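Local coordinates for periplasmic binding protein/LacI transcriptional regulator (Clostridium phytofermentans, PDB 3BRS) that probably binds a sugar in the cleft between its two domains and hands it to a membrane transporter for uptake, at residues Gln5-Ile11 / Arg64-Leu70; Asp75-Tyr80 / Gly99-Ile104; Lys163-Ile167 / Tyr188-Ser192. One frame throughout, in Å; residues are numbered along the deposited sequence.

Interaction 1 (Gln5-Ile11 / Arg64-Leu70); sequences QYYMICI and RKPDVIL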
loop_
_atom_site.group_PDB
_atom_site.type_symbol
_atom_site.label_atom_id
_atom_site.label_comp_id
_atom_site.label_asym_id
_atom_site.label_seq_id
_atom_site.Cartn_x
_atom_site.Cartn_y
_atom_site.Cartn_z
ATOM N N GLN A 5 -25.660 -2.662 18.805
ATOM C CA GLN A 5 -24.686 -2.893 17.688
ATOM C C GLN A 5 -23.477 -1.996 17.821
ATOM O O GLN A 5 -23.603 -0.782 18.096
ATOM C CB GLN A 5 -25.309 -2.572 16.348
ATOM C CG GLN A 5 -25.815 -3.757 15.543
ATOM C CD GLN A 5 -26.057 -3.322 14.090
ATOM O OE1 GLN A 5 -26.388 -4.132 13.208
ATOM N NE2 GLN A 5 -25.870 -2.019 13.839
ATOM N N TYR A 6 -22.311 -2.597 17.596
ATOM C CA TYR A 6 -21.056 -1.866 17.507
ATOM C C TYR A 6 -21.009 -0.965 16.285
ATOM O O TYR A 6 -21.421 -1.380 15.194
ATOM C CB TYR A 6 -19.940 -2.875 17.491
ATOM C CG TYR A 6 -19.732 -3.563 18.850
ATOM C CD1 TYR A 6 -19.832 -4.950 18.968
ATOM C CD2 TYR A 6 -19.423 -2.816 20.008
ATOM C CE1 TYR A 6 -19.652 -5.596 20.199
ATOM C CE2 TYR A 6 -19.240 -3.465 21.268
ATOM C CZ TYR A 6 -19.345 -4.853 21.333
ATOM O OH TYR A 6 -19.138 -5.519 22.533
ATOM N N TYR A 7 -20.519 0.276 16.494
ATOM C CA TYR A 7 -20.357 1.271 15.427
ATOM C C TYR A 7 -18.829 1.510 15.153
ATOM O O TYR A 7 -18.091 1.980 16.026
ATOM C CB TYR A 7 -21.152 2.558 15.760
ATOM C CG TYR A 7 -21.072 3.737 14.822
ATOM C CD1 TYR A 7 -21.121 5.086 15.373
ATOM C CD2 TYR A 7 -20.943 3.564 13.409
ATOM C CE1 TYR A 7 -20.987 6.209 14.572
ATOM C CE2 TYR A 7 -20.826 4.700 12.546
ATOM C CZ TYR A 7 -20.855 6.030 13.154
ATOM O OH TYR A 7 -20.766 7.157 12.359
ATOM N N MET A 8 -18.408 1.169 13.932
ATOM C CA MET A 8 -17.001 1.219 13.471
ATOM C C MET A 8 -16.891 2.131 12.250
ATOM O O MET A 8 -17.758 2.156 11.401
ATOM C CB MET A 8 -16.483 -0.170 13.075
ATOM C CG MET A 8 -16.513 -1.275 14.179
ATOM S SD MET A 8 -15.283 -2.627 13.917
ATOM C CE MET A 8 -15.752 -3.606 15.324
ATOM N N ILE A 9 -15.861 2.962 12.184
ATOM C CA ILE A 9 -15.742 3.804 10.960
ATOM C C ILE A 9 -14.422 3.470 10.333
ATOM O O ILE A 9 -13.400 3.537 11.015
ATOM C CB ILE A 9 -15.816 5.310 11.323
ATOM C CG1 ILE A 9 -17.243 5.677 11.778
ATOM C CG2 ILE A 9 -15.339 6.214 10.077
ATOM C CD1 ILE A 9 -17.306 7.226 12.362
ATOM N N CYS A 10 -14.447 3.069 9.055
ATOM C CA CYS A 10 -13.205 2.744 8.323
ATOM C C CYS A 10 -12.699 3.950 7.519
ATOM O O CYS A 10 -13.512 4.592 6.802
ATOM C CB CYS A 10 -13.475 1.544 7.369
ATOM S SG CYS A 10 -11.922 1.197 6.512
ATOM N N ILE A 11 -11.408 4.273 7.610
ATOM C CA ILE A 11 -10.868 5.462 6.924
ATOM C C ILE A 11 -9.741 5.016 6.086
ATOM O O ILE A 11 -8.618 4.995 6.557
ATOM C CB ILE A 11 -10.412 6.596 7.869
ATOM C CG1 ILE A 11 -11.500 6.913 8.918
ATOM C CG2 ILE A 11 -9.882 7.831 7.098
ATOM C CD1 ILE A 11 -11.063 8.024 9.953
ATOM N N ARG A 64 -18.400 11.570 15.418
ATOM C CA ARG A 64 -19.514 10.613 15.264
ATOM C C ARG A 64 -19.630 9.591 16.392
ATOM O O ARG A 64 -20.579 8.853 16.435
ATOM C CB ARG A 64 -19.470 9.902 13.941
ATOM C CG ARG A 64 -19.710 10.852 12.769
ATOM C CD ARG A 64 -19.878 10.079 11.455
ATOM N NE ARG A 64 -19.677 10.989 10.296
ATOM C CZ ARG A 64 -19.821 10.587 9.049
ATOM N NH1 ARG A 64 -20.155 9.291 8.811
ATOM N NH2 ARG A 64 -19.616 11.468 8.060
ATOM N N LYS A 65 -18.669 9.540 17.331
ATOM C CA LYS A 65 -18.735 8.615 18.548
ATOM C C LYS A 65 -18.917 7.131 18.092
ATOM O O LYS A 65 -19.768 6.385 18.520
ATOM C CB LYS A 65 -19.730 9.110 19.618
ATOM C CG LYS A 65 -19.396 10.610 20.055
ATOM C CD LYS A 65 -20.069 11.104 21.286
ATOM C CE LYS A 65 -19.318 12.341 21.918
ATOM N NZ LYS A 65 -18.974 13.480 20.980
ATOM N N PRO A 66 -18.038 6.693 17.226
ATOM C CA PRO A 66 -17.954 5.226 16.918
ATOM C C PRO A 66 -17.230 4.479 18.093
ATOM O O PRO A 66 -16.647 5.126 19.019
ATOM C CB PRO A 66 -17.108 5.210 15.688
ATOM C CG PRO A 66 -16.063 6.460 16.055
ATOM C CD PRO A 66 -16.968 7.509 16.621
ATOM N N ASP A 67 -17.286 3.156 18.098
ATOM C CA ASP A 67 -16.574 2.363 19.069
ATOM C C ASP A 67 -15.121 2.157 18.610
ATOM O O ASP A 67 -14.191 2.008 19.423
ATOM C CB ASP A 67 -17.288 1.015 19.151
ATOM C CG ASP A 67 -18.624 1.102 19.878
ATOM O OD1 ASP A 67 -18.672 1.682 20.997
ATOM O OD2 ASP A 67 -19.606 0.633 19.288
ATOM N N VAL A 68 -14.917 2.188 17.295
ATOM C CA VAL A 68 -13.632 1.815 16.666
ATOM C C VAL A 68 -13.414 2.674 15.457
ATOM O O VAL A 68 -14.360 2.941 14.725
ATOM C CB VAL A 68 -13.630 0.336 16.140
ATOM C CG1 VAL A 68 -12.275 0.005 15.449
ATOM C CG2 VAL A 68 -13.931 -0.690 17.268
ATOM N N ILE A 69 -12.187 3.093 15.210
ATOM C CA ILE A 69 -11.902 3.680 13.900
ATOM C C ILE A 69 -10.820 2.807 13.297
ATOM O O ILE A 69 -9.829 2.498 13.989
ATOM C CB ILE A 69 -11.351 5.096 14.102
ATOM C CG1 ILE A 69 -12.495 6.127 14.205
ATOM C CG2 ILE A 69 -10.246 5.450 13.038
ATOM C CD1 ILE A 69 -11.997 7.501 14.918
ATOM N N LEU A 70 -10.987 2.362 12.044
ATOM C CA LEU A 70 -9.900 1.640 11.351
ATOM C C LEU A 70 -9.213 2.618 10.400
ATOM O O LEU A 70 -9.904 3.262 9.624
ATOM C CB LEU A 70 -10.423 0.454 10.511
ATOM C CG LEU A 70 -11.224 -0.568 11.293
ATOM C CD1 LEU A 70 -12.643 -0.086 11.510
ATOM C CD2 LEU A 70 -11.214 -1.742 10.423
#
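A first torsion of 177° sets the Y7 ring opposite its own backbone N and swings it across to the 64-70 segment, while D67, with CG beside its backbone N (chi1 -73°), turns its carboxylate back toward Y7. Y7 N donates to D67 OD2 over 3.0 Å, nearly straight, meeting the oxygen on its anti side. In return D67 N donates to Y7 O; the modelled 2.5 Å is doubtfully short and no sign of extra strength. D67 OD2 also lies in the plane of the Y6 ring, at its edge, 3.5 Å from Y6 CD2. P66 CB sits over one face of the Y7 ring, a CH-pi contact 4.2 Å from the centroid, and the R64 backbone carbonyl meets that ring's edge. From here the two segments run on as neighbouring parallel strands, 7-11 and 68-70, in the central sheet of one alpha/beta domain of the periplasmic binding protein fold; helix 51-63 leads from strand 39-42 into strand 68-71, a beta-alpha-beta crossover passing over strand 7-11. The ladder steps from I9 N to V68 O and from L70 N to I9 O. Its last step is I11 N to L70 O, 2.7 Å. M8 and V68 lie side by side on the sheet face covered by helix 246-262, M8 CG 3.8 Å from V68 CB. On the other face I9 CD1 packs against both P66 CB and R64 CB, and I11 CD1 reaches I69 CG2 beneath helix 51-63. Y7 OH and the R64 guanidinium both bind E41 of the adjoining strand 39-42.

Interaction 2 (Asp75-Tyr80 / Gly99-Ile104); sequences DYEKTY and GMKQDI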
loop_
_atom_site.group_PDB
_atom_site.type_symbol
_atom_site.label_atom_id
_atom_site.label_comp_id
_atom_site.label_asym_id
_atom_site.label_seq_id
_atom_site.Cartn_x
_atom_site.Cartn_y
_atom_site.Cartn_z
ATOM N N ASP A 75 0.033 9.504 6.171
ATOM C CA ASP A 75 1.365 10.017 6.378
ATOM C C ASP A 75 1.968 9.394 7.636
ATOM O O ASP A 75 1.374 9.432 8.737
ATOM C CB ASP A 75 1.291 11.578 6.559
ATOM C CG ASP A 75 2.642 12.183 6.390
ATOM O OD1 ASP A 75 3.369 12.163 7.358
ATOM O OD2 ASP A 75 3.057 12.505 5.265
ATOM N N TYR A 76 3.173 8.870 7.492
ATOM C CA TYR A 76 3.852 8.194 8.545
ATOM C C TYR A 76 4.052 9.081 9.777
ATOM O O TYR A 76 3.966 8.586 10.913
ATOM C CB TYR A 76 5.224 7.830 7.939
ATOM C CG TYR A 76 6.151 7.102 8.902
ATOM C CD1 TYR A 76 5.793 5.854 9.419
ATOM C CD2 TYR A 76 7.431 7.591 9.210
ATOM C CE1 TYR A 76 6.631 5.154 10.287
ATOM C CE2 TYR A 76 8.260 6.893 10.057
ATOM C CZ TYR A 76 7.828 5.682 10.598
ATOM O OH TYR A 76 8.645 4.957 11.453
ATOM N N GLU A 77 4.335 10.365 9.586
ATOM C CA GLU A 77 4.484 11.321 10.740
ATOM C C GLU A 77 3.295 12.266 11.081
ATOM O O GLU A 77 3.117 12.650 12.239
ATOM C CB GLU A 77 5.736 12.116 10.467
ATOM C CG GLU A 77 6.987 11.206 10.508
ATOM C CD GLU A 77 8.217 11.840 9.919
ATOM O OE1 GLU A 77 9.333 11.375 10.243
ATOM O OE2 GLU A 77 8.079 12.787 9.113
ATOM N N LYS A 78 2.451 12.607 10.092
ATOM C CA LYS A 78 1.496 13.737 10.244
ATOM C C LYS A 78 0.082 13.362 10.493
ATOM O O LYS A 78 -0.651 14.168 11.087
ATOM C CB LYS A 78 1.568 14.688 9.048
ATOM C CG LYS A 78 3.010 14.636 8.393
ATOM C CD LYS A 78 3.474 15.925 8.006
ATOM C CE LYS A 78 4.051 16.519 9.230
ATOM N NZ LYS A 78 5.310 17.254 8.789
ATOM N N THR A 79 -0.293 12.129 10.095
ATOM C CA THR A 79 -1.565 11.528 10.455
ATOM C C THR A 79 -1.897 11.573 12.013
ATOM O O THR A 79 -3.028 11.784 12.463
ATOM C CB THR A 79 -1.590 10.061 9.898
ATOM O OG1 THR A 79 -1.548 10.117 8.500
ATOM C CG2 THR A 79 -2.894 9.400 10.253
ATOM N N TYR A 80 -0.857 11.347 12.788
ATOM C CA TYR A 80 -0.896 11.353 14.221
ATOM C C TYR A 80 -1.393 12.735 14.636
ATOM O O TYR A 80 -1.998 12.862 15.640
ATOM C CB TYR A 80 0.516 11.065 14.749
ATOM C CG TYR A 80 0.703 11.288 16.250
ATOM C CD1 TYR A 80 0.506 10.254 17.132
ATOM C CD2 TYR A 80 1.139 12.543 16.774
ATOM C CE1 TYR A 80 0.657 10.397 18.527
ATOM C CE2 TYR A 80 1.310 12.696 18.211
ATOM C CZ TYR A 80 1.044 11.618 19.041
ATOM O OH TYR A 80 1.177 11.719 20.389
ATOM N N GLY A 99 1.064 2.121 8.588
ATOM C CA GLY A 99 1.178 2.606 9.982
ATOM C C GLY A 99 1.688 4.036 10.157
ATOM O O GLY A 99 2.037 4.761 9.168
ATOM N N MET A 100 1.695 4.451 11.421
ATOM C CA MET A 100 2.394 5.657 11.912
ATOM C C MET A 100 3.753 5.320 12.673
ATOM O O MET A 100 3.960 4.232 13.167
ATOM C CB MET A 100 1.478 6.422 12.819
ATOM C CG MET A 100 0.166 6.891 12.059
ATOM S SD MET A 100 -1.114 7.686 13.068
ATOM C CE MET A 100 -1.815 6.143 13.519
ATOM N N LYS A 101 4.630 6.327 12.743
ATOM C CA LYS A 101 5.858 6.335 13.475
ATOM C C LYS A 101 5.513 6.314 14.926
ATOM O O LYS A 101 6.313 5.821 15.720
ATOM C CB LYS A 101 6.611 7.659 13.213
ATOM C CG LYS A 101 8.089 7.675 13.691
ATOM C CD LYS A 101 8.615 9.121 13.722
ATOM C CE LYS A 101 7.503 10.123 14.151
ATOM N NZ LYS A 101 7.998 11.568 14.205
ATOM N N GLN A 102 4.363 6.900 15.286
ATOM C CA GLN A 102 3.952 6.982 16.697
ATOM C C GLN A 102 3.198 5.705 17.070
ATOM O O GLN A 102 2.365 5.213 16.302
ATOM C CB GLN A 102 3.130 8.246 17.002
ATOM C CG GLN A 102 3.914 9.583 16.629
ATOM C CD GLN A 102 3.683 10.009 15.152
ATOM O OE1 GLN A 102 3.207 9.218 14.285
ATOM N NE2 GLN A 102 3.999 11.265 14.866
ATOM N N ASP A 103 3.490 5.166 18.248
ATOM C CA ASP A 103 2.993 3.844 18.578
ATOM C C ASP A 103 1.615 3.892 19.213
ATOM O O ASP A 103 1.448 3.504 20.372
ATOM C CB ASP A 103 3.951 3.100 19.504
ATOM C CG ASP A 103 3.482 1.701 19.773
ATOM O OD1 ASP A 103 3.057 1.049 18.782
ATOM O OD2 ASP A 103 3.497 1.284 20.960
ATOM N N ILE A 104 0.615 4.351 18.460
ATOM C CA ILE A 104 -0.711 4.463 19.045
ATOM C C ILE A 104 -1.740 3.429 18.641
ATOM O O ILE A 104 -2.814 3.383 19.284
ATOM C CB ILE A 104 -1.252 5.896 18.968
ATOM C CG1 ILE A 104 -1.413 6.299 17.493
ATOM C CG2 ILE A 104 -0.341 6.880 19.813
ATOM C CD1 ILE A 104 -2.233 7.559 17.237
HETATM O O HOH W 1 1.667 9.783 11.807
#
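Q102 and Y80 meet flat on flat: the side-chain amide of Q102 lies nearly parallel to the Y80 ring, 9° between the planes, with Q102 CG over the face 3.7 Å from the ring centroid. A bend at chi2 (88°) folds the amide back over the ring, and the bond from its NE2 to E77 O, 3.1 Å and close to the amide plane, fixes which way round it sits. K101 CB stands over the Y76 ring, 3.7 Å from the centroid, in a second CH-pi contact. K101 N donates to Y76 O at 3.0 Å in a nearly straight bond. The K101 chain then bends toward E77, its NZ staying 4.2 Å from E77 OE1, beyond a salt bridge. Next outward is a water that accepts from Y80 N and lies near D75 O and Q102 OE1, consistent with that amide orientation. Behind it M100 SD touches T79 CG2 at 3.7 Å. T79 OG1 in turn accepts from D75 N, holding the 75-79 loop together. Both loops follow the C-terminal ends of adjacent parallel strands, 68-71 and 92-96, on the side facing the other domain, where this family probably binds its ligand. M100 and I104 rest on strand 92-96, T79 on helix 51-63, and Y76 reaches across to K144 and M147 of helix 144-157 in that other domain.

Interaction 3 (Lys163-Ile167 / Tyr188-Ser192); sequences KIEAI and YPDIS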
loop_
_atom_site.group_PDB
_atom_site.type_symbol
_atom_site.label_atom_id
_atom_site.label_comp_id
_atom_site.label_asym_id
_atom_site.label_seq_id
_atom_site.Cartn_x
_atom_site.Cartn_y
_atom_site.Cartn_z
ATOM N N LYS A 163 22.553 0.025 -8.695
ATOM C CA LYS A 163 22.053 -0.043 -10.033
ATOM C C LYS A 163 20.715 0.745 -10.195
ATOM O O LYS A 163 20.338 1.065 -11.299
ATOM C CB LYS A 163 21.929 -1.508 -10.477
ATOM C CG LYS A 163 23.259 -2.117 -10.894
ATOM C CD LYS A 163 23.069 -3.513 -11.469
ATOM C CE LYS A 163 24.297 -3.963 -12.289
ATOM N NZ LYS A 163 23.935 -4.509 -13.664
ATOM N N ILE A 164 20.021 1.073 -9.106
ATOM C CA ILE A 164 18.878 1.969 -9.187
ATOM C C ILE A 164 19.329 3.325 -9.685
ATOM O O ILE A 164 20.121 4.021 -9.027
ATOM C CB ILE A 164 18.203 2.155 -7.816
ATOM C CG1 ILE A 164 17.822 0.796 -7.258
ATOM C CG2 ILE A 164 17.001 3.145 -7.924
ATOM C CD1 ILE A 164 17.074 0.886 -5.893
ATOM N N GLU A 165 18.789 3.702 -10.837
ATOM C CA GLU A 165 19.159 4.915 -11.516
ATOM C C GLU A 165 18.461 6.096 -10.919
ATOM O O GLU A 165 19.019 7.213 -10.730
ATOM C CB GLU A 165 18.706 4.769 -12.946
ATOM C CG GLU A 165 19.463 5.596 -13.855
ATOM C CD GLU A 165 20.726 4.956 -14.345
ATOM O OE1 GLU A 165 20.641 3.921 -15.035
ATOM O OE2 GLU A 165 21.786 5.573 -14.126
ATOM N N ALA A 166 17.199 5.849 -10.635
ATOM C CA ALA A 166 16.347 6.887 -10.137
ATOM C C ALA A 166 15.057 6.346 -9.539
ATOM O O ALA A 166 14.514 5.258 -9.950
ATOM C CB ALA A 166 16.055 7.905 -11.239
ATOM N N ILE A 167 14.564 7.131 -8.590
ATOM C CA ILE A 167 13.254 6.859 -7.989
ATOM C C ILE A 167 12.318 7.989 -8.174
ATOM O O ILE A 167 12.584 9.098 -7.701
ATOM C CB ILE A 167 13.259 6.457 -6.490
ATOM C CG1 ILE A 167 14.357 5.413 -6.269
ATOM C CG2 ILE A 167 11.865 5.863 -6.141
ATOM C CD1 ILE A 167 14.388 4.699 -4.959
ATOM N N TYR A 188 17.497 7.691 -19.009
ATOM C CA TYR A 188 18.405 6.591 -18.757
ATOM C C TYR A 188 18.066 5.428 -19.697
ATOM O O TYR A 188 17.308 4.512 -19.332
ATOM C CB TYR A 188 18.419 6.176 -17.271
ATOM C CG TYR A 188 18.431 7.344 -16.270
ATOM C CD1 TYR A 188 19.629 7.946 -15.906
ATOM C CD2 TYR A 188 17.277 7.824 -15.683
ATOM C CE1 TYR A 188 19.672 9.004 -15.002
ATOM C CE2 TYR A 188 17.309 8.884 -14.825
ATOM C CZ TYR A 188 18.530 9.476 -14.485
ATOM O OH TYR A 188 18.655 10.544 -13.607
ATOM N N PRO A 189 18.652 5.454 -20.917
ATOM C CA PRO A 189 18.502 4.347 -21.875
ATOM C C PRO A 189 19.137 3.029 -21.411
ATOM O O PRO A 189 18.855 1.951 -21.980
ATOM C CB PRO A 189 19.169 4.877 -23.161
ATOM C CG PRO A 189 20.159 5.947 -22.661
ATOM C CD PRO A 189 19.455 6.566 -21.456
ATOM N N ASP A 190 19.984 3.096 -20.388
ATOM C CA ASP A 190 20.463 1.875 -19.756
ATOM C C ASP A 190 19.498 1.144 -18.829
ATOM O O ASP A 190 19.811 0.036 -18.397
ATOM C CB ASP A 190 21.832 2.054 -19.068
ATOM C CG ASP A 190 21.882 3.226 -18.129
ATOM O OD1 ASP A 190 20.867 3.895 -17.823
ATOM O OD2 ASP A 190 23.008 3.478 -17.685
ATOM N N ILE A 191 18.308 1.674 -18.553
ATOM C CA ILE A 191 17.353 0.948 -17.679
ATOM C C ILE A 191 16.735 -0.258 -18.449
ATOM O O ILE A 191 16.162 -0.113 -19.500
ATOM C CB ILE A 191 16.262 1.906 -17.163
ATOM C CG1 ILE A 191 16.787 2.848 -16.037
ATOM C CG2 ILE A 191 15.023 1.162 -16.776
ATOM C CD1 ILE A 191 15.894 4.071 -15.796
ATOM N N SER A 192 16.849 -1.454 -17.916
ATOM C CA SER A 192 16.351 -2.647 -18.538
ATOM C C SER A 192 15.274 -3.277 -17.636
ATOM O O SER A 192 14.701 -4.316 -17.995
ATOM C CB SER A 192 17.500 -3.644 -18.608
ATOM O OG SER A 192 17.933 -3.922 -17.269
#
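One face of the Y188 ring carries the aliphatic part of E165, with CG standing over it in a CH-pi contact and the carboxylate plane only 8° from that of the ring; the modelled spacing there is too tight to be taken literally. A166 CB approaches the same ring obliquely, 3.9 Å from Y188 CE2. E165 has CG opposite its backbone N (chi1 -156°) and a bend at chi2 of 86°, which together lay the carboxylate along the ring toward D190. The two acids then meet with OE1 of E165 2.8 Å from OD1 of D190, two acceptors. This approach may be partly a model error; if real, one acid might be protonated. E165 OE2 has a long, weak ion pair with K133. Below the acid, E165 CB rests 4.1 Å from I191 CD1. A type I turn from Y188 to I191, closed by I191 N to Y188 O, links helix 174-187 to strand 191-196. Strand 164-169, that helix and strand 191-196 form a beta-alpha-beta unit in the second domain's sheet. It skips over strand 133-138, which bonds by its backbone to both segments, while helix 144-157 packs on I164 and I167.

Overall arrangement
The three contacts follow one another along the chain, neither nesting nor crossing. Interaction 1 closes first: the chain leaves strand 7-11, passes helix 20-36, strand 39-42 and helix 51-63, and returns beside its start as strand 68-71. Interaction 2 opens just beyond that strand and closes after helix 80-83 and strand 92-96, joining loops that follow neighbouring strands of the same sheet; its centre lies about 19 Å from that of interaction 1. Interaction 3 belongs to the second, mixed sheet, where helix 174-187 bridges strands 164-169 and 191-196. It lies on the opposite side of the chain's centre from interaction 1, their centres about 45 Å apart, with interaction 2 nearer the middle.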